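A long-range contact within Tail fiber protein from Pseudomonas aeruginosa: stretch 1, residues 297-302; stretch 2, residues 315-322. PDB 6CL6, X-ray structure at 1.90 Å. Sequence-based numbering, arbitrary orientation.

Stretch 1 (297-302) LIRQWG
Stretch 2 (315-322) TFPIPFPT

One side chain does the work of a backbone here: the amide of Gln 300 reads both polar groups of a single residue, Ile 318, in a loop that forms no strand pairing with it. Ile 318 N donates to Gln 300 OE1 at 3.0 Å with an almost straight N-H...O angle of 178°, and Gln 300 NE2 donates to Ile 318 O at 2.8 Å and 154°. A primary amide suits this place because its C=O and the N-H cis to it lie along one edge, matching the N-H and C=O that one extended residue, Ile 318 (-128/155), presents side by side.

Stretch 1 is an extended strand, with phi -119° to -159° and psi 135° to 164° over 298-301, and Gly 302 nearly fully extended (-180/-171). The CA-to-CB bonds of Ile 298 and Gln 300 point toward the loop, and those of Arg 299 and Trp 301 away from it. The chains run in opposite senses, CA of Ile 298 lying 7.5 Å from CA of Phe 320 and CA of Gln 300 lying 6.9 Å from CA of Phe 316. Gln 300 spans the gap with chi1 -45°, chi2 -162° and chi3 47°.

Pro 317 (-49/-44) turns the loop between Phe 316 (-67/143; chi1 -61°, chi2 -46°) and Ile 318. Its ring, C-gamma exo, packs close to the amide, Pro 317 CD lying 3.2 Å from Gln 300 OE1; lacking an N-H, it leaves that oxygen to Ile 318. Ile 318 (p, t) brings CG1 to 3.5 Å from Gln 300 OE1, apolar cover beside the hydrogen bonds.

Phe 320 (chi1 -74°, chi2 -74°) turns one ring face to Gln 300 NE2, its CZ 3.4 Å from that atom, while its edge meets the strand, CE1 3.7 Å from Ile 298 O. Ile 298 (m, t) supplies branched, apolar bulk: its CG2 is 3.9 Å from Phe 320 CE1, and its CD1 is 3.6 Å from Pro 321 CD. Together the stretches bury 377 Å², with Gln 300 the most heavily covered residue.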

# COMPACT_ATOMS: atom_id res chain seq x y z
N LEU A 297 1.86 -2.60 83.37
CA LEU A 297 2.23 -2.23 84.73
C LEU A 297 1.70 -0.84 85.05
O LEU A 297 1.82 0.09 84.25
CB LEU A 297 3.75 -2.28 84.90
CG LEU A 297 4.30 -1.87 86.27
CD1 LEU A 297 3.93 -2.89 87.32
CD2 LEU A 297 5.79 -1.70 86.19
N ILE A 298 1.10 -0.71 86.24
CA ILE A 298 0.53 0.54 86.70
C ILE A 298 1.18 0.88 88.04
O ILE A 298 1.31 0.01 88.90
CB ILE A 298 -1.00 0.47 86.87
CG1 ILE A 298 -1.67 0.24 85.51
CG2 ILE A 298 -1.53 1.74 87.56
CD1 ILE A 298 -3.11 -0.13 85.63
N ARG A 299 1.56 2.14 88.19
CA ARG A 299 2.00 2.69 89.47
C ARG A 299 1.07 3.83 89.86
O ARG A 299 0.67 4.63 89.01
CB ARG A 299 3.44 3.20 89.42
CG ARG A 299 4.48 2.11 89.17
CD ARG A 299 5.89 2.61 89.52
NE ARG A 299 6.10 2.79 90.96
CZ ARG A 299 6.52 1.83 91.80
NH1 ARG A 299 6.77 0.60 91.35
NH2 ARG A 299 6.70 2.10 93.08
N GLN A 300 0.75 3.90 91.15
CA GLN A 300 -0.17 4.91 91.64
C GLN A 300 0.39 5.46 92.95
O GLN A 300 1.27 4.86 93.56
CB GLN A 300 -1.58 4.34 91.86
CG GLN A 300 -2.10 3.45 90.74
CD GLN A 300 -3.62 3.29 90.78
OE1 GLN A 300 -4.35 4.25 90.94
NE2 GLN A 300 -4.09 2.05 90.67
N TRP A 301 -0.14 6.61 93.36
CA TRP A 301 0.35 7.28 94.57
C TRP A 301 -0.71 8.22 95.09
O TRP A 301 -1.66 8.59 94.40
CB TRP A 301 1.64 8.06 94.29
CG TRP A 301 1.49 9.00 93.16
CD1 TRP A 301 1.10 10.30 93.22
CD2 TRP A 301 1.69 8.70 91.76
NE1 TRP A 301 1.05 10.83 91.94
CE2 TRP A 301 1.43 9.88 91.04
CE3 TRP A 301 2.10 7.56 91.07
CZ2 TRP A 301 1.53 9.93 89.64
CZ3 TRP A 301 2.20 7.62 89.68
CH2 TRP A 301 1.92 8.81 89.00
N GLY A 302 -0.51 8.63 96.34
CA GLY A 302 -1.43 9.52 97.01
C GLY A 302 -0.93 9.80 98.41
O GLY A 302 0.20 9.45 98.77
N THR A 315 -8.04 4.67 98.78
CA THR A 315 -8.64 4.24 97.52
C THR A 315 -7.73 4.69 96.39
O THR A 315 -7.35 5.87 96.31
CB THR A 315 -10.05 4.82 97.34
OG1 THR A 315 -10.88 4.38 98.41
CG2 THR A 315 -10.65 4.36 96.01
N PHE A 316 -7.37 3.74 95.52
CA PHE A 316 -6.44 4.03 94.45
C PHE A 316 -7.08 5.00 93.45
O PHE A 316 -8.27 4.90 93.16
CB PHE A 316 -6.06 2.75 93.73
CG PHE A 316 -5.38 1.74 94.60
CD1 PHE A 316 -4.36 2.11 95.46
CD2 PHE A 316 -5.78 0.42 94.58
CE1 PHE A 316 -3.73 1.16 96.25
CE2 PHE A 316 -5.16 -0.52 95.38
CZ PHE A 316 -4.14 -0.15 96.21
N PRO A 317 -6.29 5.93 92.89
CA PRO A 317 -6.84 6.85 91.87
C PRO A 317 -7.62 6.15 90.77
O PRO A 317 -8.69 6.65 90.37
CB PRO A 317 -5.58 7.55 91.34
CG PRO A 317 -4.65 7.58 92.53
CD PRO A 317 -4.90 6.30 93.28
N ILE A 318 -7.12 5.03 90.24
CA ILE A 318 -7.91 4.17 89.36
C ILE A 318 -7.83 2.74 89.90
O ILE A 318 -6.86 2.37 90.57
CB ILE A 318 -7.40 4.21 87.90
CG1 ILE A 318 -5.92 3.79 87.83
CG2 ILE A 318 -7.60 5.60 87.32
CD1 ILE A 318 -5.39 3.70 86.40
N PRO A 319 -8.82 1.92 89.59
CA PRO A 319 -8.73 0.51 89.99
C PRO A 319 -7.64 -0.20 89.22
O PRO A 319 -7.43 0.06 88.02
CB PRO A 319 -10.12 -0.05 89.62
CG PRO A 319 -10.98 1.13 89.39
CD PRO A 319 -10.09 2.22 88.90
N PHE A 320 -6.95 -1.09 89.90
CA PHE A 320 -6.07 -2.03 89.21
C PHE A 320 -6.94 -3.01 88.43
O PHE A 320 -7.90 -3.56 88.99
CB PHE A 320 -5.17 -2.76 90.19
CG PHE A 320 -4.05 -1.92 90.75
CD1 PHE A 320 -2.95 -1.59 89.96
CD2 PHE A 320 -4.08 -1.50 92.08
CE1 PHE A 320 -1.91 -0.83 90.49
CE2 PHE A 320 -3.04 -0.73 92.60
CZ PHE A 320 -1.96 -0.40 91.82
N PRO A 321 -6.68 -3.23 87.14
CA PRO A 321 -7.54 -4.15 86.38
C PRO A 321 -7.60 -5.56 86.95
O PRO A 321 -8.66 -6.18 86.91
CB PRO A 321 -6.89 -4.14 84.98
CG PRO A 321 -6.30 -2.79 84.87
CD PRO A 321 -5.79 -2.45 86.26
N THR A 322 -6.50 -6.06 87.51
CA THR A 322 -6.45 -7.43 88.02
C THR A 322 -6.02 -7.49 89.48
O THR A 322 -6.73 -8.10 90.29
CB THR A 322 -5.53 -8.27 87.14
OG1 THR A 322 -6.01 -8.27 85.80
CG2 THR A 322 -5.47 -9.70 87.63